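Local coordinates for 3-hydroxyisobutyryl-CoA hydrolase (Mycobacterium thermoresistibile, PDB 4HDT), which probably catalyses the hydrolysis of 3-hydroxyisobutyryl-CoA to 3-hydroxyisobutyrate and free CoA, as a crotonase-like enzyme, and binds zinc in the crystal, at residues 111-116 / 131-136; 14-19 / 201-206; 232-237 / 244-249. All coordinates share one frame; numbering follows the deposited sequence.

Contact 1. Residues 111-116 / 131-136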
loop_
_atom_site.group_PDB
_atom_site.type_symbol
_atom_site.label_atom_id
_atom_site.label_comp_id
_atom_site.label_asym_id
_atom_site.label_seq_id
_atom_site.Cartn_x
_atom_site.Cartn_y
_atom_site.Cartn_z
ATOM N N ILE A 111 1.139 -9.933 9.414
ATOM C CA ILE A 111 2.149 -10.835 8.843
ATOM C C ILE A 111 2.284 -10.575 7.353
ATOM O O ILE A 111 1.632 -11.194 6.515
ATOM C CB ILE A 111 1.846 -12.331 9.104
ATOM C CG1 ILE A 111 1.510 -12.598 10.578
ATOM C CG2 ILE A 111 2.993 -13.207 8.592
ATOM C CD1 ILE A 111 2.610 -12.273 11.531
ATOM N N MET A 112 3.157 -9.615 7.045
ATOM C CA MET A 112 3.344 -9.142 5.673
ATOM C C MET A 112 4.449 -9.989 5.023
ATOM O O MET A 112 5.517 -9.523 4.633
ATOM C CB MET A 112 3.669 -7.633 5.723
ATOM C CG MET A 112 2.447 -6.783 6.091
ATOM S SD MET A 112 2.713 -5.011 5.933
ATOM C CE MET A 112 3.754 -4.798 7.355
ATOM N N ASP A 113 4.101 -11.249 4.852
ATOM C CA ASP A 113 4.933 -12.283 4.249
ATOM C C ASP A 113 4.679 -12.316 2.753
ATOM O O ASP A 113 3.614 -11.958 2.266
ATOM C CB ASP A 113 4.511 -13.591 4.889
ATOM C CG ASP A 113 5.220 -14.780 4.330
ATOM O OD1 ASP A 113 6.428 -14.798 4.193
ATOM O OD2 ASP A 113 4.502 -15.753 4.042
ATOM N N GLY A 114 5.694 -12.666 1.990
ATOM C CA GLY A 114 5.522 -12.820 0.553
ATOM C C GLY A 114 5.045 -11.569 -0.171
ATOM O O GLY A 114 5.405 -10.438 0.176
ATOM N N ILE A 115 4.201 -11.755 -1.159
ATOM C CA ILE A 115 3.685 -10.628 -1.948
ATOM C C ILE A 115 2.737 -9.768 -1.085
ATOM O O ILE A 115 1.751 -10.263 -0.567
ATOM C CB ILE A 115 2.941 -11.155 -3.197
ATOM C CG1 ILE A 115 3.928 -11.843 -4.150
ATOM C CG2 ILE A 115 2.218 -10.032 -3.919
ATOM C CD1 ILE A 115 3.264 -12.645 -5.254
ATOM N N VAL A 116 3.036 -8.484 -0.962
ATOM C CA VAL A 116 2.223 -7.549 -0.194
ATOM C C VAL A 116 2.209 -6.230 -0.987
ATOM O O VAL A 116 3.188 -5.467 -1.016
ATOM C CB VAL A 116 2.835 -7.291 1.205
ATOM C CG1 VAL A 116 1.909 -6.375 1.992
ATOM C CG2 VAL A 116 3.087 -8.571 2.015
ATOM N N VAL A 131 5.188 -7.248 10.808
ATOM C CA VAL A 131 6.221 -8.301 10.616
ATOM C C VAL A 131 6.416 -8.566 9.122
ATOM O O VAL A 131 5.430 -8.738 8.361
ATOM C CB VAL A 131 5.806 -9.606 11.308
ATOM C CG1 VAL A 131 6.834 -10.703 11.077
ATOM C CG2 VAL A 131 5.558 -9.374 12.817
ATOM N N VAL A 132 7.666 -8.531 8.692
ATOM C CA VAL A 132 8.036 -8.948 7.333
ATOM C C VAL A 132 8.999 -10.105 7.413
ATOM O O VAL A 132 9.491 -10.451 8.491
ATOM C CB VAL A 132 8.643 -7.790 6.501
ATOM C CG1 VAL A 132 7.578 -6.764 6.111
ATOM C CG2 VAL A 132 9.761 -7.110 7.274
ATOM N N THR A 133 9.236 -10.770 6.274
ATOM C CA THR A 133 10.020 -11.992 6.267
ATOM C C THR A 133 11.060 -11.940 5.149
ATOM O O THR A 133 11.157 -10.936 4.427
ATOM C CB THR A 133 9.137 -13.234 5.986
ATOM O OG1 THR A 133 8.735 -13.224 4.585
ATOM C CG2 THR A 133 7.904 -13.270 6.870
ATOM N N ASP A 134 11.785 -13.040 4.970
ATOM C CA ASP A 134 12.755 -13.120 3.909
ATOM C C ASP A 134 12.144 -13.323 2.509
ATOM O O ASP A 134 12.902 -13.359 1.519
ATOM C CB ASP A 134 13.810 -14.180 4.195
ATOM C CG ASP A 134 13.240 -15.528 4.543
ATOM O OD1 ASP A 134 12.012 -15.628 4.725
ATOM O OD2 ASP A 134 14.032 -16.504 4.642
ATOM N N THR A 135 10.829 -13.521 2.432
ATOM C CA THR A 135 10.155 -13.650 1.124
ATOM C C THR A 135 9.344 -12.422 0.794
ATOM O O THR A 135 8.732 -12.351 -0.287
ATOM C CB THR A 135 9.215 -14.879 1.078
ATOM O OG1 THR A 135 8.115 -14.648 1.993
ATOM C CG2 THR A 135 9.994 -16.153 1.447
ATOM N N THR A 136 9.245 -11.463 1.737
ATOM C CA THR A 136 8.470 -10.257 1.468
ATOM C C THR A 136 8.874 -9.550 0.163
ATOM O O THR A 136 10.078 -9.289 -0.076
ATOM C CB THR A 136 8.570 -9.292 2.669
ATOM O OG1 THR A 136 8.055 -9.965 3.843
ATOM C CG2 THR A 136 7.838 -7.959 2.402
#
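Two parallel strands run side by side here, and the turns that follow stay in contact, closest at Gly-114 and Thr-136 (CA to CA 4.0 Å). The turns add a set of side-chain hydrogen bonds. The backbone part is small. Ile-111 pairs with Val-131, and Met-112 N donates to Val-131 O at 2.8 Å, nearly along the C=O axis. Thr-136 CA makes a CA-H...O contact to Gly-114 O. Met-112 centres an inverse gamma turn. Its carbonyl oxygen receives Thr-136 OG1 at 2.7 Å, in the carbonyl plane. Thr-136 OG1 is itself held by Thr-133 N, whose N-H points almost straight at it (173°).

Asp-113 OD1 takes a bond from the Thr-133 hydroxyl and one from His-192 ND1. Asp-113 CG is anti to the backbone N (chi1 177°), which brings OD1 over the turn 133-136. Thr-133 OG1 donates to the anti lone pair of Asp-113 OD1 at 2.8 Å. The same hydroxyl accepts from Thr-135 N, forming an ST turn within a type I beta turn. His-192 is a zinc ligand. Asp-113 therefore lies in the second shell of that site and probably fixes the ring's orientation; it may also polarise it.

Apolar contacts are few. Ile-111 and Val-131 lie side by side, with Ile-111 CD1 4.2 Å from Val-131 CB. Met-112 CB meets Val-132 CG1 on the other face.

Helix 195-205 covers the Ile-111 and Val-131 face through Phe-198, while Met-138 of strand 137-139 packs against Met-112 and Val-132.

Contact 2. Residues 14-19 / 201-206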
loop_
_atom_site.group_PDB
_atom_site.type_symbol
_atom_site.label_atom_id
_atom_site.label_comp_id
_atom_site.label_asym_id
_atom_site.label_seq_id
_atom_site.Cartn_x
_atom_site.Cartn_y
_atom_site.Cartn_z
ATOM N N ASN A 14 -11.624 -16.032 13.739
ATOM C CA ASN A 14 -11.698 -16.793 14.968
ATOM C C ASN A 14 -11.051 -15.974 16.076
ATOM O O ASN A 14 -10.414 -14.963 15.822
ATOM C CB ASN A 14 -11.000 -18.141 14.824
ATOM C CG ASN A 14 -11.382 -19.143 15.924
ATOM O OD1 ASN A 14 -12.382 -18.981 16.657
ATOM N ND2 ASN A 14 -10.585 -20.213 16.029
ATOM N N VAL A 15 -11.287 -16.394 17.303
ATOM C CA VAL A 15 -10.590 -15.866 18.450
ATOM C C VAL A 15 -9.968 -17.050 19.172
ATOM O O VAL A 15 -10.634 -18.067 19.470
ATOM C CB VAL A 15 -11.508 -15.051 19.368
ATOM C CG1 VAL A 15 -10.706 -14.431 20.506
ATOM C CG2 VAL A 15 -12.251 -13.984 18.587
ATOM N N GLU A 16 -8.672 -16.937 19.411
ATOM C CA GLU A 16 -7.920 -17.974 20.083
ATOM C C GLU A 16 -6.812 -17.374 20.957
ATOM O O GLU A 16 -6.069 -16.487 20.519
ATOM C CB GLU A 16 -7.330 -18.906 19.054
ATOM C CG GLU A 16 -7.055 -20.273 19.617
ATOM C CD GLU A 16 -6.661 -21.259 18.557
ATOM O OE1 GLU A 16 -5.708 -20.980 17.815
ATOM O OE2 GLU A 16 -7.306 -22.320 18.484
ATOM N N GLY A 17 -6.732 -17.827 22.207
ATOM C CA GLY A 17 -5.747 -17.306 23.147
ATOM C C GLY A 17 -5.854 -15.827 23.384
ATOM O O GLY A 17 -4.869 -15.170 23.620
ATOM N N GLY A 18 -7.062 -15.290 23.288
ATOM C CA GLY A 18 -7.256 -13.878 23.445
ATOM C C GLY A 18 -6.883 -13.053 22.222
ATOM O O GLY A 18 -6.950 -11.839 22.272
ATOM N N VAL A 19 -6.542 -13.716 21.119
ATOM C CA VAL A 19 -6.170 -13.039 19.880
ATOM C C VAL A 19 -7.274 -13.174 18.842
ATOM O O VAL A 19 -7.700 -14.287 18.511
ATOM C CB VAL A 19 -4.867 -13.612 19.313
ATOM C CG1 VAL A 19 -4.400 -12.824 18.078
ATOM C CG2 VAL A 19 -3.804 -13.624 20.371
ATOM N N ALA A 201 3.109 -18.734 18.643
ATOM C CA ALA A 201 3.618 -18.135 19.901
ATOM C C ALA A 201 2.848 -16.875 20.316
ATOM O O ALA A 201 2.679 -16.625 21.499
ATOM C CB ALA A 201 5.112 -17.833 19.806
ATOM N N VAL A 202 2.390 -16.088 19.344
ATOM C CA VAL A 202 1.543 -14.908 19.632
ATOM C C VAL A 202 0.279 -15.373 20.336
ATOM O O VAL A 202 -0.152 -14.818 21.337
ATOM C CB VAL A 202 1.152 -14.137 18.344
ATOM C CG1 VAL A 202 0.118 -13.050 18.629
ATOM C CG2 VAL A 202 2.379 -13.543 17.659
ATOM N N ILE A 203 -0.286 -16.457 19.823
ATOM C CA ILE A 203 -1.514 -16.989 20.360
ATOM C C ILE A 203 -1.306 -17.627 21.748
ATOM O O ILE A 203 -2.168 -17.538 22.618
ATOM C CB ILE A 203 -2.118 -18.018 19.379
ATOM C CG1 ILE A 203 -2.621 -17.295 18.114
ATOM C CG2 ILE A 203 -3.267 -18.800 20.018
ATOM C CD1 ILE A 203 -2.864 -18.214 16.929
ATOM N N ALA A 204 -0.156 -18.253 21.944
ATOM C CA ALA A 204 0.087 -19.040 23.156
ATOM C C ALA A 204 0.767 -18.222 24.251
ATOM O O ALA A 204 0.383 -18.305 25.418
ATOM C CB ALA A 204 0.915 -20.268 22.803
ATOM N N ASP A 205 1.764 -17.420 23.868
ATOM C CA ASP A 205 2.648 -16.721 24.825
ATOM C C ASP A 205 2.564 -15.188 24.760
ATOM O O ASP A 205 3.077 -14.491 25.649
ATOM C CB ASP A 205 4.100 -17.143 24.574
ATOM C CG ASP A 205 4.258 -18.648 24.441
ATOM O OD1 ASP A 205 3.675 -19.353 25.286
ATOM O OD2 ASP A 205 4.930 -19.108 23.472
ATOM N N GLY A 206 1.934 -14.649 23.712
ATOM C CA GLY A 206 1.816 -13.194 23.532
ATOM C C GLY A 206 2.844 -12.604 22.584
ATOM O O GLY A 206 3.871 -13.221 22.270
HETATM O O HOH W 1 -2.186 -14.544 23.402
#
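Ile-203 is the tightly packed centre of this contact. Its CG2 branch is anti to the backbone N, beside the carbonyl carbon, and it presses on the backbone of Glu-16, with Ile-203 CG2 3.7 Å from Glu-16 O. The Glu-16 chain leaves with CG anti to its own N (chi1 -156°) and crosses Ile-203 obliquely. Its CB and CG lie along the methyl, and Glu-16 OE1 comes to 3.9 Å from Ile-203 CG2. Across the turn from Glu-16, Val-19 points toward the helix. Its CG2 does the touching, 4.0 Å from Val-202 O and 4.3 Å from Val-202 CG1.

The motif on the strand side is a two-residue beta hairpin. A type I' turn from Glu-16 to Val-19 links antiparallel strands 11-16 and 19-24. Glu-16 and Val-19 bond each other in both directions, N to O. Gly-17 and Gly-18 form the tip, both with positive phi. Gly-17, which has no side chain, brings its CA to 3.6 Å from Ile-203 O.

The solvent side is looser. Here a water spans the gap instead of side chains. It lies 2.8 Å from Gly-17 O and 2.9 Å from Val-202 O and bridges the two carbonyls. On a different side of the contact the Glu-16 side chain is exposed, although its OE1 lies beside the Ile-203 methyl. Leu-21 of strand 19-24 touches both Glu-16 and Ile-203, and Ala-210 of helix 207-214 packs on Val-202.

Contact 3. Residues 232-237 / 244-249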
loop_
_atom_site.group_PDB
_atom_site.type_symbol
_atom_site.label_atom_id
_atom_site.label_comp_id
_atom_site.label_asym_id
_atom_site.label_seq_id
_atom_site.Cartn_x
_atom_site.Cartn_y
_atom_site.Cartn_z
ATOM N N GLU A 232 20.017 12.050 -4.659
ATOM C CA GLU A 232 20.586 12.906 -5.692
ATOM C C GLU A 232 19.586 13.217 -6.788
ATOM O O GLU A 232 19.515 14.326 -7.272
ATOM C CB GLU A 232 21.788 12.190 -6.335
ATOM C CG GLU A 232 22.452 12.853 -7.553
ATOM C CD GLU A 232 23.535 11.996 -8.199
ATOM O OE1 GLU A 232 23.809 10.907 -7.634
ATOM O OE2 GLU A 232 24.137 12.420 -9.225
ATOM N N CYS A 233 18.877 12.195 -7.223
ATOM C CA CYS A 233 18.139 12.274 -8.464
ATOM C C CYS A 233 16.683 12.610 -8.269
ATOM O O CYS A 233 16.060 13.165 -9.188
ATOM C CB CYS A 233 18.280 10.963 -9.263
ATOM S SG CYS A 233 19.976 10.671 -9.829
ATOM N N TYR A 234 16.112 12.274 -7.116
ATOM C CA TYR A 234 14.680 12.485 -6.911
ATOM C C TYR A 234 14.337 13.834 -6.283
ATOM O O TYR A 234 13.219 14.034 -5.852
ATOM C CB TYR A 234 14.073 11.311 -6.118
ATOM C CG TYR A 234 13.872 10.010 -6.895
ATOM C CD1 TYR A 234 14.874 9.070 -7.008
ATOM C CD2 TYR A 234 12.649 9.730 -7.474
ATOM C CE1 TYR A 234 14.673 7.866 -7.687
ATOM C CE2 TYR A 234 12.428 8.552 -8.163
ATOM C CZ TYR A 234 13.415 7.608 -8.257
ATOM O OH TYR A 234 13.219 6.425 -8.887
ATOM N N THR A 235 15.286 14.788 -6.238
ATOM C CA THR A 235 14.951 16.122 -5.757
ATOM C C THR A 235 14.397 17.070 -6.824
ATOM O O THR A 235 13.994 18.205 -6.480
ATOM C CB THR A 235 16.168 16.765 -5.096
ATOM O OG1 THR A 235 17.265 16.665 -5.992
ATOM C CG2 THR A 235 16.469 16.049 -3.820
ATOM N N GLY A 236 14.285 16.587 -8.056
ATOM C CA GLY A 236 13.822 17.384 -9.173
ATOM C C GLY A 236 12.392 17.864 -9.005
ATOM O O GLY A 236 11.591 17.194 -8.354
ATOM N N ASP A 237 12.082 19.021 -9.593
ATOM C CA ASP A 237 10.745 19.620 -9.446
ATOM C C ASP A 237 9.666 18.797 -10.155
ATOM O O ASP A 237 8.520 18.795 -9.735
ATOM C CB ASP A 237 10.713 21.043 -10.035
ATOM C CG ASP A 237 11.337 22.087 -9.115
ATOM O OD1 ASP A 237 11.364 21.880 -7.879
ATOM O OD2 ASP A 237 11.768 23.137 -9.642
ATOM N N ALA A 244 15.535 12.724 -16.086
ATOM C CA ALA A 244 16.792 13.309 -16.637
ATOM C C ALA A 244 17.974 13.136 -15.704
ATOM O O ALA A 244 19.064 12.800 -16.147
ATOM C CB ALA A 244 16.609 14.784 -16.997
ATOM N N ALA A 245 17.746 13.342 -14.412
ATOM C CA ALA A 245 18.823 13.204 -13.448
ATOM C C ALA A 245 19.264 11.749 -13.312
ATOM O O ALA A 245 20.454 11.459 -13.232
ATOM C CB ALA A 245 18.369 13.730 -12.100
ATOM N N LEU A 246 18.294 10.825 -13.259
ATOM C CA LEU A 246 18.630 9.404 -13.171
ATOM C C LEU A 246 19.463 9.014 -14.411
ATOM O O LEU A 246 20.454 8.295 -14.295
ATOM C CB LEU A 246 17.358 8.526 -13.103
ATOM C CG LEU A 246 16.568 8.606 -11.817
ATOM C CD1 LEU A 246 15.144 8.066 -11.995
ATOM C CD2 LEU A 246 17.315 7.891 -10.688
ATOM N N ARG A 247 19.098 9.522 -15.580
ATOM C CA ARG A 247 19.866 9.168 -16.779
ATOM C C ARG A 247 21.230 9.795 -16.752
ATOM O O ARG A 247 22.215 9.143 -17.117
ATOM C CB ARG A 247 19.119 9.507 -18.061
ATOM C CG ARG A 247 17.854 8.668 -18.171
ATOM C CD ARG A 247 17.507 8.287 -19.561
ATOM N NE ARG A 247 16.306 7.463 -19.666
ATOM C CZ ARG A 247 16.225 6.153 -19.403
ATOM N NH1 ARG A 247 17.258 5.458 -18.941
ATOM N NH2 ARG A 247 15.068 5.538 -19.579
ATOM N N ALA A 248 21.300 11.048 -16.314
ATOM C CA ALA A 248 22.568 11.732 -16.276
ATOM C C ALA A 248 23.559 11.110 -15.283
ATOM O O ALA A 248 24.782 11.181 -15.541
ATOM C CB ALA A 248 22.417 13.226 -16.015
ATOM N N HIS A 249 23.081 10.530 -14.176
ATOM C CA HIS A 249 23.944 9.884 -13.177
ATOM C C HIS A 249 24.749 8.752 -13.772
ATOM O O HIS A 249 25.883 8.502 -13.342
ATOM C CB HIS A 249 23.168 9.503 -11.905
ATOM C CG HIS A 249 23.943 8.715 -10.894
ATOM N ND1 HIS A 249 24.923 9.273 -10.088
ATOM C CD2 HIS A 249 23.786 7.449 -10.461
ATOM C CE1 HIS A 249 25.357 8.362 -9.237
ATOM N NE2 HIS A 249 24.692 7.237 -9.463
#
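Cys-233 points from the end of helix 227-233 toward helix 239-249. The backbone sets its CB against two side chains of the facing helix. Cys-233 CB lies 3.5 Å from Leu-246 CD2, the tightest apolar approach in the contact. Ala-245 comes in on the same residue, and its small methyl allows the two backbones to draw close. Ala-245 CB sits 3.8 Å from Cys-233 O. The Cys-233 SG is anti to the carbonyl carbon, beside the backbone N (chi1 -66°). This torsion carries the sulfur past Ala-245 toward His-249, where it reaches 4.0 Å from His-249 CB. It approaches the imidazole obliquely.

Leu-246 closes the deep side. Its CG is anti to the carbonyl carbon, and its two methyls divide the work. Leu-246 CD2 touches Cys-233 CB and the Tyr-234 ring, 4.0 Å from Tyr-234 CE1. CD1 lies near the phenol end of the same ring. Tyr-234 crosses Leu-246 obliquely and then runs on to helix 164-171. There its OH bonds His-167 ND1, and the two rings meet at about a right angle. Ile-261 of helix 252-261 touches both Tyr-234 and Leu-246.

At the exposed edge of the contact Glu-232 and His-249 each have CG anti to their backbone N, and they cross at about a right angle. The carboxylate plane stands 88° from the imidazole plane. His-249 ND1 gives a weak bond to Glu-232 OE2 at 3.4 Å, bent to 129°. Glu-232 OE1 is nearer but badly angled.

The chemistry is therefore mainly that of two consecutive helices joined by a short loop and packed by apolar groups. The nearby carboxylate may favour a protonated imidazole, but so bent a bond suggests a modest electrostatic attraction.

Overall arrangement
From the N terminus, the chain first enters the hairpin at 14-19, whose partner comes some 180 residues later. Contact 1 forms inside that long loop, closing the short excursion between strands 108-112 and 129-132. The chain then reaches helix 195-205, and residues 201-206 close contact 2, so contact 1 is nested within it. Both reach the six-stranded sheet, with centres about 20 Å apart: contact 1 in its parallel part, contact 2 at the turn of the hairpin on its 11-16 edge. Contact 3 follows in series and closes a local turn between helices 227-233 and 239-249. It lies across the chain's centre from contact 2, about 48 Å between centres.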